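Local atomic coordinates of histidinol-phosphatase (Bordetella pertussis, PDB entry 3FVV), a protein that probably catalyses the dephosphorylation of histidinol phosphate to histidinol, a late step of histidine biosynthesis, as a magnesium-dependent member of the HAD superfamily. Residues Q23-L28 / L66-A71; E82-D87 / S119-P124; V88-L93 / A126-V131; L110-T115 / N165-G170; H13-L18 / V98-G103. All blocks are in the same frame, centred on the assembly; numbering follows the deposited sequence.

Interaction 1 (Q23-L28 / L66-A71)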
# COMPACT_ATOMS: atom_id res chain seq x y z
N GLN A 23 6.79 -3.81 -8.78
CA GLN A 23 7.73 -2.93 -9.53
C GLN A 23 9.06 -2.77 -8.75
O GLN A 23 10.15 -2.77 -9.33
CB GLN A 23 7.11 -1.58 -9.82
CG GLN A 23 5.92 -1.67 -10.71
CD GLN A 23 6.33 -2.18 -12.08
OE1 GLN A 23 7.45 -1.93 -12.57
NE2 GLN A 23 5.42 -2.88 -12.71
N TRP A 24 8.98 -2.69 -7.44
CA TRP A 24 10.20 -2.67 -6.66
C TRP A 24 11.03 -3.95 -6.79
O TRP A 24 12.25 -3.84 -6.98
CB TRP A 24 9.87 -2.35 -5.21
CG TRP A 24 10.96 -2.46 -4.17
CD1 TRP A 24 10.98 -3.38 -3.19
CD2 TRP A 24 12.20 -1.70 -4.04
NE1 TRP A 24 12.09 -3.21 -2.40
CE2 TRP A 24 12.86 -2.20 -2.90
CE3 TRP A 24 12.76 -0.64 -4.72
CZ2 TRP A 24 14.06 -1.67 -2.42
CZ3 TRP A 24 13.95 -0.11 -4.25
CH2 TRP A 24 14.58 -0.62 -3.09
N ALA A 25 10.40 -5.13 -6.69
CA ALA A 25 11.09 -6.41 -6.92
C ALA A 25 11.70 -6.45 -8.29
O ALA A 25 12.88 -6.85 -8.50
CB ALA A 25 10.10 -7.58 -6.77
N ASP A 26 10.91 -6.03 -9.26
CA ASP A 26 11.35 -6.06 -10.63
C ASP A 26 12.46 -5.05 -10.85
O ASP A 26 13.38 -5.31 -11.62
CB ASP A 26 10.19 -5.75 -11.58
CG ASP A 26 10.58 -5.93 -13.01
OD1 ASP A 26 11.05 -7.03 -13.35
OD2 ASP A 26 10.46 -4.98 -13.77
N PHE A 27 12.39 -3.91 -10.17
CA PHE A 27 13.43 -2.90 -10.26
C PHE A 27 14.76 -3.43 -9.71
O PHE A 27 15.81 -3.26 -10.33
CB PHE A 27 12.99 -1.64 -9.53
CG PHE A 27 14.11 -0.68 -9.23
CD1 PHE A 27 14.43 0.33 -10.12
CD2 PHE A 27 14.82 -0.76 -8.05
CE1 PHE A 27 15.41 1.19 -9.87
CE2 PHE A 27 15.83 0.12 -7.81
CZ PHE A 27 16.13 1.09 -8.72
N LEU A 28 14.72 -4.10 -8.57
CA LEU A 28 15.94 -4.71 -8.01
C LEU A 28 16.46 -5.82 -8.93
O LEU A 28 17.69 -5.90 -9.18
CB LEU A 28 15.70 -5.24 -6.59
CG LEU A 28 15.35 -4.21 -5.50
CD1 LEU A 28 14.90 -4.94 -4.26
CD2 LEU A 28 16.52 -3.33 -5.19
N LEU A 66 10.11 -9.08 1.69
CA LEU A 66 10.98 -8.54 2.73
C LEU A 66 12.36 -9.15 2.66
O LEU A 66 13.35 -8.53 3.10
CB LEU A 66 10.41 -8.74 4.14
CG LEU A 66 9.04 -8.12 4.35
CD1 LEU A 66 8.54 -8.35 5.75
CD2 LEU A 66 9.07 -6.63 4.09
N GLY A 67 12.43 -10.36 2.11
CA GLY A 67 13.69 -11.03 1.95
C GLY A 67 14.52 -10.26 0.96
O GLY A 67 15.74 -10.30 1.02
N LEU A 68 13.89 -9.51 0.06
CA LEU A 68 14.67 -8.66 -0.82
C LEU A 68 15.44 -7.54 -0.07
O LEU A 68 16.50 -7.12 -0.47
CB LEU A 68 13.76 -8.05 -1.88
CG LEU A 68 13.18 -9.09 -2.85
CD1 LEU A 68 12.13 -8.48 -3.76
CD2 LEU A 68 14.32 -9.70 -3.62
N LEU A 69 14.86 -7.06 1.02
CA LEU A 69 15.48 -6.05 1.89
C LEU A 69 16.61 -6.61 2.78
O LEU A 69 17.62 -5.93 3.06
CB LEU A 69 14.39 -5.42 2.75
CG LEU A 69 13.18 -4.74 2.06
CD1 LEU A 69 12.28 -4.16 3.19
CD2 LEU A 69 13.54 -3.63 1.04
N ALA A 70 16.44 -7.87 3.18
CA ALA A 70 17.35 -8.58 4.06
C ALA A 70 18.70 -8.80 3.38
O ALA A 70 19.72 -8.96 4.06
CB ALA A 70 16.70 -9.95 4.56
N ALA A 71 18.75 -8.76 2.06
CA ALA A 71 19.96 -9.08 1.31
C ALA A 71 20.98 -7.91 1.23
O ALA A 71 22.04 -8.06 0.68
CB ALA A 71 19.58 -9.67 -0.10

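Interaction 2 (E82-D87 / S119-P124)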
# COMPACT_ATOMS: atom_id res chain seq x y z
N GLU A 82 15.69 5.69 -3.82
CA GLU A 82 15.60 6.99 -4.47
C GLU A 82 15.63 6.89 -5.97
O GLU A 82 14.90 7.53 -6.66
CB GLU A 82 16.72 7.96 -4.03
CG GLU A 82 16.71 8.31 -2.56
CD GLU A 82 18.02 8.95 -2.09
OE1 GLU A 82 18.85 9.34 -2.93
OE2 GLU A 82 18.25 9.04 -0.86
N GLU A 83 16.45 6.02 -6.51
CA GLU A 83 16.46 5.83 -7.94
C GLU A 83 15.11 5.28 -8.43
O GLU A 83 14.64 5.65 -9.47
CB GLU A 83 17.63 4.88 -8.28
CG GLU A 83 17.71 4.47 -9.75
CD GLU A 83 18.77 3.33 -9.94
OE1 GLU A 83 19.73 3.27 -9.13
OE2 GLU A 83 18.58 2.47 -10.84
N PHE A 84 14.55 4.33 -7.67
CA PHE A 84 13.24 3.76 -7.90
C PHE A 84 12.16 4.84 -7.90
O PHE A 84 11.26 4.83 -8.73
CB PHE A 84 12.96 2.71 -6.82
CG PHE A 84 11.57 2.09 -6.85
CD1 PHE A 84 11.15 1.32 -7.93
CD2 PHE A 84 10.74 2.22 -5.79
CE1 PHE A 84 9.94 0.71 -7.98
CE2 PHE A 84 9.44 1.61 -5.78
CZ PHE A 84 9.05 0.84 -6.87
N MET A 85 12.26 5.75 -6.94
CA MET A 85 11.26 6.81 -6.88
C MET A 85 11.36 7.66 -8.12
O MET A 85 10.34 7.91 -8.77
CB MET A 85 11.44 7.73 -5.66
CG MET A 85 10.95 7.14 -4.37
SD MET A 85 9.16 6.84 -4.24
CE MET A 85 8.65 8.59 -4.13
N ARG A 86 12.59 8.02 -8.49
CA ARG A 86 12.83 8.92 -9.64
C ARG A 86 12.43 8.30 -10.99
O ARG A 86 11.95 9.01 -11.88
CB ARG A 86 14.33 9.28 -9.64
CG ARG A 86 14.88 9.90 -10.84
CD ARG A 86 16.48 10.14 -10.78
NE ARG A 86 16.80 10.60 -9.44
CZ ARG A 86 17.48 9.92 -8.49
NH1 ARG A 86 18.10 8.76 -8.73
NH2 ARG A 86 17.59 10.45 -7.30
N ASP A 87 12.65 7.00 -11.16
CA ASP A 87 12.58 6.35 -12.50
C ASP A 87 11.27 5.57 -12.66
O ASP A 87 10.81 5.36 -13.76
CB ASP A 87 13.74 5.36 -12.73
CG ASP A 87 15.08 6.05 -12.86
OD1 ASP A 87 15.03 7.29 -12.94
OD2 ASP A 87 16.14 5.39 -12.89
N SER A 119 6.38 -0.70 4.52
CA SER A 119 6.67 0.68 4.87
C SER A 119 8.06 1.21 4.42
O SER A 119 8.19 2.39 4.16
CB SER A 119 6.43 0.95 6.37
OG SER A 119 7.29 0.14 7.15
N PHE A 120 9.07 0.37 4.25
CA PHE A 120 10.29 0.83 3.65
C PHE A 120 10.05 1.33 2.20
O PHE A 120 10.53 2.37 1.79
CB PHE A 120 11.42 -0.23 3.63
CG PHE A 120 12.64 0.26 2.91
CD1 PHE A 120 13.50 1.15 3.52
CD2 PHE A 120 12.84 -0.03 1.58
CE1 PHE A 120 14.61 1.67 2.83
CE2 PHE A 120 13.93 0.51 0.89
CZ PHE A 120 14.79 1.35 1.53
N VAL A 121 9.32 0.54 1.45
CA VAL A 121 8.99 0.87 0.07
C VAL A 121 8.00 2.02 -0.03
O VAL A 121 8.12 2.82 -0.92
CB VAL A 121 8.47 -0.41 -0.71
CG1 VAL A 121 7.91 -0.04 -2.10
CG2 VAL A 121 9.60 -1.44 -0.81
N THR A 122 7.07 2.16 0.90
CA THR A 122 5.99 3.13 0.73
C THR A 122 6.09 4.42 1.51
O THR A 122 5.38 5.34 1.22
CB THR A 122 4.62 2.48 1.04
OG1 THR A 122 4.68 1.78 2.29
CG2 THR A 122 4.23 1.48 -0.09
N ALA A 123 6.94 4.48 2.52
CA ALA A 123 7.12 5.75 3.29
C ALA A 123 7.37 6.97 2.41
O ALA A 123 6.68 7.97 2.54
CB ALA A 123 8.17 5.58 4.41
N PRO A 124 8.31 6.91 1.47
CA PRO A 124 8.55 8.12 0.62
C PRO A 124 7.40 8.42 -0.36
O PRO A 124 7.29 9.51 -0.84
CB PRO A 124 9.84 7.79 -0.17
CG PRO A 124 10.53 6.76 0.71
CD PRO A 124 9.39 5.93 1.32

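Interaction 3 (V88-L93 / A126-V131)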
# COMPACT_ATOMS: atom_id res chain seq x y z
N VAL A 88 10.68 5.11 -11.56
CA VAL A 88 9.45 4.35 -11.64
C VAL A 88 8.25 5.05 -10.99
O VAL A 88 7.22 5.25 -11.60
CB VAL A 88 9.65 2.95 -10.99
CG1 VAL A 88 8.32 2.09 -11.12
CG2 VAL A 88 10.81 2.25 -11.62
N ILE A 89 8.35 5.43 -9.73
CA ILE A 89 7.16 5.89 -9.05
C ILE A 89 6.77 7.29 -9.54
O ILE A 89 5.64 7.50 -10.01
CB ILE A 89 7.30 5.84 -7.52
CG1 ILE A 89 7.53 4.37 -7.06
CG2 ILE A 89 6.06 6.42 -6.84
CD1 ILE A 89 6.37 3.38 -7.33
N ARG A 90 7.69 8.25 -9.41
CA ARG A 90 7.35 9.64 -9.72
C ARG A 90 6.68 9.86 -11.07
O ARG A 90 5.69 10.56 -11.13
CB ARG A 90 8.56 10.56 -9.66
CG ARG A 90 8.92 10.88 -8.33
CD ARG A 90 9.21 12.36 -8.11
NE ARG A 90 9.04 12.56 -6.68
CZ ARG A 90 8.01 13.19 -6.11
NH1 ARG A 90 7.97 13.28 -4.80
NH2 ARG A 90 7.04 13.74 -6.82
N PRO A 91 7.21 9.28 -12.12
CA PRO A 91 6.55 9.53 -13.39
C PRO A 91 5.18 8.87 -13.51
O PRO A 91 4.54 9.08 -14.51
CB PRO A 91 7.48 8.91 -14.42
CG PRO A 91 8.82 8.76 -13.72
CD PRO A 91 8.46 8.51 -12.28
N SER A 92 4.77 8.02 -12.58
CA SER A 92 3.45 7.44 -12.64
C SER A 92 2.45 8.23 -11.78
O SER A 92 1.31 7.83 -11.66
CB SER A 92 3.52 5.99 -12.13
OG SER A 92 3.54 5.93 -10.70
N LEU A 93 2.93 9.29 -11.10
CA LEU A 93 2.07 10.14 -10.35
C LEU A 93 1.18 10.94 -11.30
O LEU A 93 1.68 11.55 -12.24
CB LEU A 93 2.88 11.10 -9.50
CG LEU A 93 2.92 10.80 -8.02
CD1 LEU A 93 3.39 9.42 -7.78
CD2 LEU A 93 3.81 11.86 -7.38
N ALA A 126 4.06 7.98 0.51
CA ALA A 126 3.15 8.78 1.33
C ALA A 126 3.60 10.22 1.40
O ALA A 126 2.78 11.18 1.22
CB ALA A 126 2.97 8.21 2.70
N ARG A 127 4.88 10.42 1.66
CA ARG A 127 5.43 11.76 1.63
C ARG A 127 5.24 12.46 0.26
O ARG A 127 4.96 13.68 0.20
CB ARG A 127 6.91 11.69 1.97
CG ARG A 127 7.68 13.00 1.87
CD ARG A 127 9.10 12.70 2.22
NE ARG A 127 10.05 13.71 1.80
CZ ARG A 127 10.65 14.60 2.60
NH1 ARG A 127 10.38 14.65 3.93
NH2 ARG A 127 11.53 15.43 2.08
N ALA A 128 5.40 11.73 -0.84
CA ALA A 128 5.19 12.37 -2.17
C ALA A 128 3.77 12.90 -2.35
O ALA A 128 3.57 13.84 -3.11
CB ALA A 128 5.57 11.41 -3.32
N PHE A 129 2.81 12.34 -1.62
CA PHE A 129 1.44 12.81 -1.70
C PHE A 129 1.09 13.86 -0.65
O PHE A 129 -0.02 14.33 -0.63
CB PHE A 129 0.50 11.62 -1.56
CG PHE A 129 0.27 10.87 -2.85
CD1 PHE A 129 -0.57 11.37 -3.79
CD2 PHE A 129 0.93 9.67 -3.11
CE1 PHE A 129 -0.78 10.67 -4.98
CE2 PHE A 129 0.75 8.98 -4.27
CZ PHE A 129 -0.13 9.47 -5.21
N GLY A 130 2.04 14.20 0.23
CA GLY A 130 1.76 15.09 1.36
C GLY A 130 1.01 14.44 2.51
O GLY A 130 0.40 15.12 3.31
N VAL A 131 0.99 13.12 2.54
CA VAL A 131 0.23 12.39 3.51
C VAL A 131 1.21 12.08 4.64
O VAL A 131 2.31 11.57 4.38
CB VAL A 131 -0.35 11.11 2.89
CG1 VAL A 131 -0.86 10.18 4.01
CG2 VAL A 131 -1.49 11.49 1.89

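Interaction 4 (L110-T115 / N165-G170). With SO4 (sulfate ion), chain C.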
# COMPACT_ATOMS: atom_id res chain seq x y z
N LEU A 110 -8.18 14.17 8.40
CA LEU A 110 -7.03 13.36 8.84
C LEU A 110 -6.76 12.31 7.76
O LEU A 110 -7.59 11.48 7.53
CB LEU A 110 -7.31 12.69 10.18
CG LEU A 110 -6.22 11.73 10.69
CD1 LEU A 110 -4.89 12.50 10.79
CD2 LEU A 110 -6.64 11.01 12.03
N CYS A 111 -5.61 12.34 7.11
CA CYS A 111 -5.32 11.49 5.92
C CYS A 111 -4.17 10.49 6.18
O CYS A 111 -3.16 10.84 6.76
CB CYS A 111 -4.93 12.34 4.72
SG CYS A 111 -6.24 13.46 4.22
N ALA A 112 -4.37 9.25 5.71
CA ALA A 112 -3.44 8.15 5.87
C ALA A 112 -3.47 7.29 4.61
O ALA A 112 -4.55 7.06 3.98
CB ALA A 112 -3.83 7.27 7.09
N LEU A 113 -2.28 6.80 4.26
CA LEU A 113 -2.09 5.79 3.26
C LEU A 113 -2.09 4.41 3.95
O LEU A 113 -1.34 4.20 4.93
CB LEU A 113 -0.80 6.06 2.49
CG LEU A 113 -0.48 5.36 1.17
CD1 LEU A 113 -1.39 5.75 0.02
CD2 LEU A 113 1.00 5.65 0.76
N VAL A 114 -2.98 3.52 3.47
CA VAL A 114 -3.13 2.20 4.06
C VAL A 114 -2.85 1.13 3.01
O VAL A 114 -3.69 0.91 2.10
CB VAL A 114 -4.56 2.00 4.66
CG1 VAL A 114 -4.55 0.75 5.58
CG2 VAL A 114 -5.02 3.24 5.42
N THR A 115 -1.71 0.47 3.14
CA THR A 115 -1.18 -0.36 2.07
C THR A 115 -0.44 -1.60 2.56
O THR A 115 0.29 -1.55 3.54
CB THR A 115 -0.22 0.52 1.18
OG1 THR A 115 0.39 -0.29 0.18
CG2 THR A 115 0.85 1.16 2.04
N ASN A 165 -7.46 0.75 13.28
CA ASN A 165 -8.03 1.01 14.64
C ASN A 165 -6.90 1.20 15.69
O ASN A 165 -6.96 2.12 16.55
CB ASN A 165 -9.07 -0.03 15.04
CG ASN A 165 -10.36 0.03 14.18
OD1 ASN A 165 -10.90 -1.02 13.75
ND2 ASN A 165 -10.84 1.23 13.94
N GLN A 166 -5.83 0.41 15.56
CA GLN A 166 -4.69 0.58 16.46
C GLN A 166 -4.07 1.94 16.30
O GLN A 166 -3.77 2.58 17.28
CB GLN A 166 -3.65 -0.52 16.29
CG GLN A 166 -4.22 -1.85 16.60
CD GLN A 166 -3.30 -3.00 16.32
OE1 GLN A 166 -2.59 -3.04 15.30
NE2 GLN A 166 -3.35 -4.01 17.21
N TRP A 167 -3.90 2.42 15.05
CA TRP A 167 -3.31 3.74 14.83
C TRP A 167 -4.15 4.90 15.42
O TRP A 167 -3.63 5.79 16.09
CB TRP A 167 -3.05 3.91 13.33
CG TRP A 167 -2.89 5.27 12.87
CD1 TRP A 167 -1.84 6.10 13.10
CD2 TRP A 167 -3.80 5.98 12.06
NE1 TRP A 167 -2.05 7.31 12.47
CE2 TRP A 167 -3.25 7.26 11.82
CE3 TRP A 167 -5.05 5.68 11.52
CZ2 TRP A 167 -3.91 8.23 11.09
CZ3 TRP A 167 -5.69 6.65 10.77
CH2 TRP A 167 -5.12 7.91 10.58
N LEU A 168 -5.44 4.89 15.20
CA LEU A 168 -6.28 5.93 15.73
C LEU A 168 -6.17 5.96 17.27
O LEU A 168 -6.05 7.04 17.88
CB LEU A 168 -7.74 5.72 15.29
CG LEU A 168 -7.98 5.96 13.80
CD1 LEU A 168 -9.31 5.38 13.33
CD2 LEU A 168 -7.85 7.46 13.42
N ALA A 169 -6.19 4.80 17.91
CA ALA A 169 -6.15 4.76 19.38
C ALA A 169 -4.80 5.33 19.89
O ALA A 169 -4.74 6.10 20.84
CB ALA A 169 -6.36 3.35 19.85
N GLY A 170 -3.71 4.95 19.24
CA GLY A 170 -2.42 5.62 19.46
C GLY A 170 -2.47 7.16 19.44
O GLY A 170 -1.73 7.83 20.14
S SO4 C . -2.06 -2.20 -1.57
O1 SO4 C . -1.80 -0.71 -1.62
O2 SO4 C . -2.48 -2.70 -0.20
O3 SO4 C . -3.01 -2.45 -2.65
O4 SO4 C . -0.84 -2.96 -1.89

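Interaction 5 (H13-L18 / V98-G103)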
# COMPACT_ATOMS: atom_id res chain seq x y z
N HIS A 13 -2.54 0.59 -7.47
CA HIS A 13 -3.67 0.61 -8.42
C HIS A 13 -4.78 1.53 -8.00
O HIS A 13 -5.76 1.64 -8.69
CB HIS A 13 -4.21 -0.78 -8.66
CG HIS A 13 -3.19 -1.70 -9.24
ND1 HIS A 13 -2.66 -1.51 -10.49
CD2 HIS A 13 -2.55 -2.78 -8.71
CE1 HIS A 13 -1.76 -2.45 -10.73
NE2 HIS A 13 -1.68 -3.23 -9.67
N THR A 14 -4.63 2.20 -6.87
CA THR A 14 -5.62 3.20 -6.41
C THR A 14 -5.02 4.58 -6.64
O THR A 14 -5.52 5.33 -7.43
CB THR A 14 -5.94 3.00 -4.90
OG1 THR A 14 -6.65 1.76 -4.77
CG2 THR A 14 -6.80 4.15 -4.32
N LEU A 15 -3.92 4.89 -5.96
CA LEU A 15 -3.26 6.18 -6.16
C LEU A 15 -2.18 6.09 -7.23
O LEU A 15 -1.84 7.11 -7.79
CB LEU A 15 -2.74 6.74 -4.84
CG LEU A 15 -3.75 7.26 -3.79
CD1 LEU A 15 -3.01 7.90 -2.65
CD2 LEU A 15 -4.77 8.25 -4.42
N LEU A 16 -1.67 4.88 -7.55
CA LEU A 16 -0.65 4.72 -8.57
C LEU A 16 -1.16 3.70 -9.59
O LEU A 16 -1.82 2.73 -9.22
CB LEU A 16 0.68 4.23 -7.97
CG LEU A 16 1.37 5.08 -6.91
CD1 LEU A 16 2.52 4.24 -6.34
CD2 LEU A 16 1.81 6.34 -7.52
N PRO A 17 -0.86 3.92 -10.89
CA PRO A 17 -1.33 3.02 -11.92
C PRO A 17 -0.41 1.82 -12.02
O PRO A 17 -0.19 1.33 -13.07
CB PRO A 17 -1.26 3.88 -13.19
CG PRO A 17 -0.17 4.86 -12.92
CD PRO A 17 -0.21 5.12 -11.45
N LEU A 18 0.10 1.33 -10.90
CA LEU A 18 0.97 0.19 -10.92
C LEU A 18 0.95 -0.44 -9.52
O LEU A 18 0.36 0.11 -8.56
CB LEU A 18 2.37 0.62 -11.37
CG LEU A 18 3.03 1.85 -10.65
CD1 LEU A 18 3.59 1.44 -9.31
CD2 LEU A 18 4.09 2.58 -11.51
N VAL A 98 -3.18 12.84 -7.26
CA VAL A 98 -2.71 13.88 -6.36
C VAL A 98 -3.89 14.70 -5.84
O VAL A 98 -3.96 15.00 -4.63
CB VAL A 98 -1.64 14.82 -7.01
CG1 VAL A 98 -1.33 16.04 -6.08
CG2 VAL A 98 -0.39 14.03 -7.28
N ASP A 99 -4.82 15.00 -6.75
CA ASP A 99 -5.95 15.87 -6.43
C ASP A 99 -6.97 15.21 -5.49
O ASP A 99 -7.53 15.88 -4.69
CB ASP A 99 -6.65 16.34 -7.69
CG ASP A 99 -5.99 17.56 -8.32
OD1 ASP A 99 -5.19 18.20 -7.64
OD2 ASP A 99 -6.34 17.95 -9.44
N VAL A 100 -7.18 13.90 -5.60
CA VAL A 100 -8.07 13.17 -4.67
C VAL A 100 -7.53 13.30 -3.25
O VAL A 100 -8.27 13.66 -2.30
CB VAL A 100 -8.35 11.71 -5.20
CG1 VAL A 100 -7.90 10.63 -4.28
CG2 VAL A 100 -9.81 11.54 -5.44
N VAL A 101 -6.23 13.13 -3.11
CA VAL A 101 -5.60 13.33 -1.83
C VAL A 101 -5.65 14.78 -1.39
O VAL A 101 -6.09 15.10 -0.30
CB VAL A 101 -4.16 12.78 -1.83
CG1 VAL A 101 -3.55 12.97 -0.46
CG2 VAL A 101 -4.19 11.28 -2.20
N ARG A 102 -5.30 15.69 -2.27
CA ARG A 102 -5.22 17.07 -1.94
C ARG A 102 -6.52 17.65 -1.49
O ARG A 102 -6.53 18.49 -0.56
CB ARG A 102 -4.64 17.82 -3.11
CG ARG A 102 -4.55 19.26 -2.89
CD ARG A 102 -3.86 19.91 -4.09
NE ARG A 102 -2.53 19.32 -4.35
CZ ARG A 102 -1.47 20.00 -4.82
NH1 ARG A 102 -1.54 21.32 -5.08
NH2 ARG A 102 -0.32 19.36 -5.02
N GLY A 103 -7.61 17.24 -2.13
CA GLY A 103 -8.93 17.70 -1.70
C GLY A 103 -9.21 17.38 -0.23
O GLY A 103 -9.77 18.20 0.52

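Interaction 1 (Q23-L28 / L66-A71)
Trp24, Ala25 and Leu28 on helix 20-30 meet Leu68 and Leu69 on helix 58-70. The short axes run 11.0 Å apart and are inclined by 38°, with Ala25 and Leu68 as the nearest backbone pair. Leu68 gives the most surface. Its CG stands beside the backbone N and opposite the carbonyl carbon (chi1 -66°), and at the end of the extended branch Leu68 CD1 lies 3.7 Å from Ala25 CB. One step back along the same side chain, Leu68 CB takes Leu28 CD1 at 4.1 Å, so Leu68 is touched both at its base and at its end. Leu69 works one residue further on: its CD2 arrives at the indole edge of Trp24, close to the ring plane and 3.8 Å from NE1, the two side chains crossing nearly at right angles. The indole itself is swung towards its own carbonyl carbon (chi1 172°), and Leu28 CD1 rests 3.6 Å above one of its faces, near the rim. Leu28 therefore serves Trp24 within its helix and Leu68 across the gap. Phe84 meets Trp24 edge-to-face. The helices of residues 20-89, inserted between strands 5-9 and 110-115, are consistent with a C1 cap as in SerB-type HAD enzymes. With no hydrogen bond between the segments, aliphatic carbons packed on each other and on the indole edge make the join, which depends on shape and burial and not on direction.

Interaction 2 (E82-D87 / S119-P124)
Met85 and Pro124 bury the most surface here, with Val121 and then Phe84 adding a second, deeper contact. The Met85 side chain leaves its helix with CG beside the backbone N and then folds at both chi2 and chi3 (-65° and -71°), a curl that delivers its CE methyl to the last residue of 119-124. Met85 CE lies 3.7 Å from Pro124 O and 4.2 Å from Pro124 CB, so it meets both the carbonyl group and the ring carbon CB. Pro124 has no N-H to give to the preceding turn, and helix 119-128 is kinked at this point. Helix 74-89 departs from regularity too, widening to a pi-type turn at 85-87. Deeper in, Phe84 CE2 approaches Val121 CG1 obliquely at 4.3 Å, a loose van der Waals contact. The Phe84 ring also packs against Phe27 and edge-to-face against His81, while Val121 touches Trp24. The pair thus joins the fourth helix of the probable cap to the helix that follows strand 110-115 of the core. No hydrogen bond or charge pair links these two segments; a flexible thioether and a few apolar carbons make the join, a chemistry that sets no strict orientation between the helices.

Interaction 3 (V88-L93 / A126-V131)
Arg90 and Ala128 are the nearest backbone positions, Arg90 CA lying 8.3 Å from Ala128 CA, where the end of helix 74-89 passes the C-terminal turn of helix 119-128. Ala128 CB is touched by two residues. Arg90 NH1 reaches Ala128 CB obliquely at 3.4 Å after a bend at chi2 (-134°, away from a staggered value), and Leu93 CD2 comes to 4.4 Å from Ala128 CB. Leu93 also turns CG to Phe129 CZ, again at 4.4 Å and oblique to the ring; Phe129 leans on Ala97, Val98 and Val101 of helix 95-106 as well. Each segment also turns back on itself through local hydrogen bonds, one of them from the Ser92 side chain. Ile89 O accepts Ser92 N at 2.8 Å and Ser92 OG at 2.7 Å, the hydroxyl lying in the carbonyl plane on a lone pair. In the other segment Val131 N returns to Ala126 O and Gly130 N to Arg127 O, with Gly130 at a positive phi of 76°. Arg127 brings a second guanidinium into the neighbourhood of Arg90 without contact. The termination of helix 119-128 is a Schellman motif, and it faces the chain on its way back from a helical insertion to the core, consistent with a HAD hydrolase carrying a C1-type cap.

Interaction 4 (L110-T115 / N165-G170)
One corner of an indole receives two residues of a strand: CH2 of Trp167 lies 3.7 Å from Leu110 CD2 and 3.8 Å from Ala112 CB. Leu110 and Ala112, two positions apart, turn to the same side of strand 110-115 and face helix 158-170, whose short axis runs at 145° to the strand and 11.8 Å away. Trp167 reaches the strand with its CG opposite the backbone N (chi1 161°), and both strand carbons approach the ring obliquely. Leu110 CD2 has a further neighbour in Leu168 CD2 at 4.0 Å, where the two leucines slide past one another in opposite senses. His133 and Leu6, on the strands flanking 110-115, also touch the indole. At the other end of the strand Thr115 OG1 donates a hydrogen bond of 2.9 Å to O1 of a sulfate, while OG1 is also bonded to Thr117 N. The sulfate is further held by the backbone N atoms of Leu11, Asp12 and Ala116 and by Lys160 NZ from the same helix as Trp167, a site consistent with the phosphate pocket of HAD enzymes. The chemistry therefore divides along the strand: apolar packing without hydrogen bonds seats the helix at Leu110 and Ala112, and polar groups from the strand end, the loops and the helix converge on an anion beside Thr115.

Interaction 5 (H13-L18 / V98-G103)
Just beyond the Asp-x-Asp-x-Thr signature of the HAD fold, in the loop that leaves strand 5-9, Leu15 packs against Val100 and Val101 of helix 95-106. Leu15 alone carries the loop's side of the contact. Its CG lies beside the backbone N (chi1 -71°) and CD1 continues the chain in extended form; both methyls touch the helix. Leu15 CD1 meets Val101 CG2 at 3.6 Å and Leu15 CD2 meets the same methyl at 3.8 Å; Val101 CG2 thus fits against the fork of the leucine, with the two side chains crossing at about a right angle. Leu15 CD2 has a second partner, Val100 CG1, at 3.9 Å. Phe9, the last residue of strand 5-9, touches both Leu15 and Val100, and Tyr184 from strand 180-185 also reaches Val100, which places the cluster between the central sheet and the helix covering it. The two residues before Leu15 make polar bonds: Thr14 OG1 to Asp10 OD2, and His13 O to Asn204 ND2. Signature polar groups and a buried apolar side chain thus stand next to each other in the sequence. Across these segments only branched aliphatic carbons meet, so the loop is held to the helix by close van der Waals fit, with no polar group spent on it.

How the interactions relate
From the N terminus, 13-18 opens a loop that interaction 5 closes at helix 95-106, and it encloses interaction 1, which is confined to the helical insertion between the first two core strands. Interactions 2 and 3 both use helix 74-89 and helix 119-128, interaction 3 at the ends where the chain leaves them, and cross each other; both also cross interaction 5 and interaction 4. Interaction 4 opens after interaction 5 has closed and ties strand 110-115 to helix 158-170. Trp24 touching Val121 joins interaction 1 to interaction 2, Leu93 against Leu16 joins 3 to 5, and Leu15 against Leu113 joins 5 to 4, leading from the helical insertion, probably the cap, to the core.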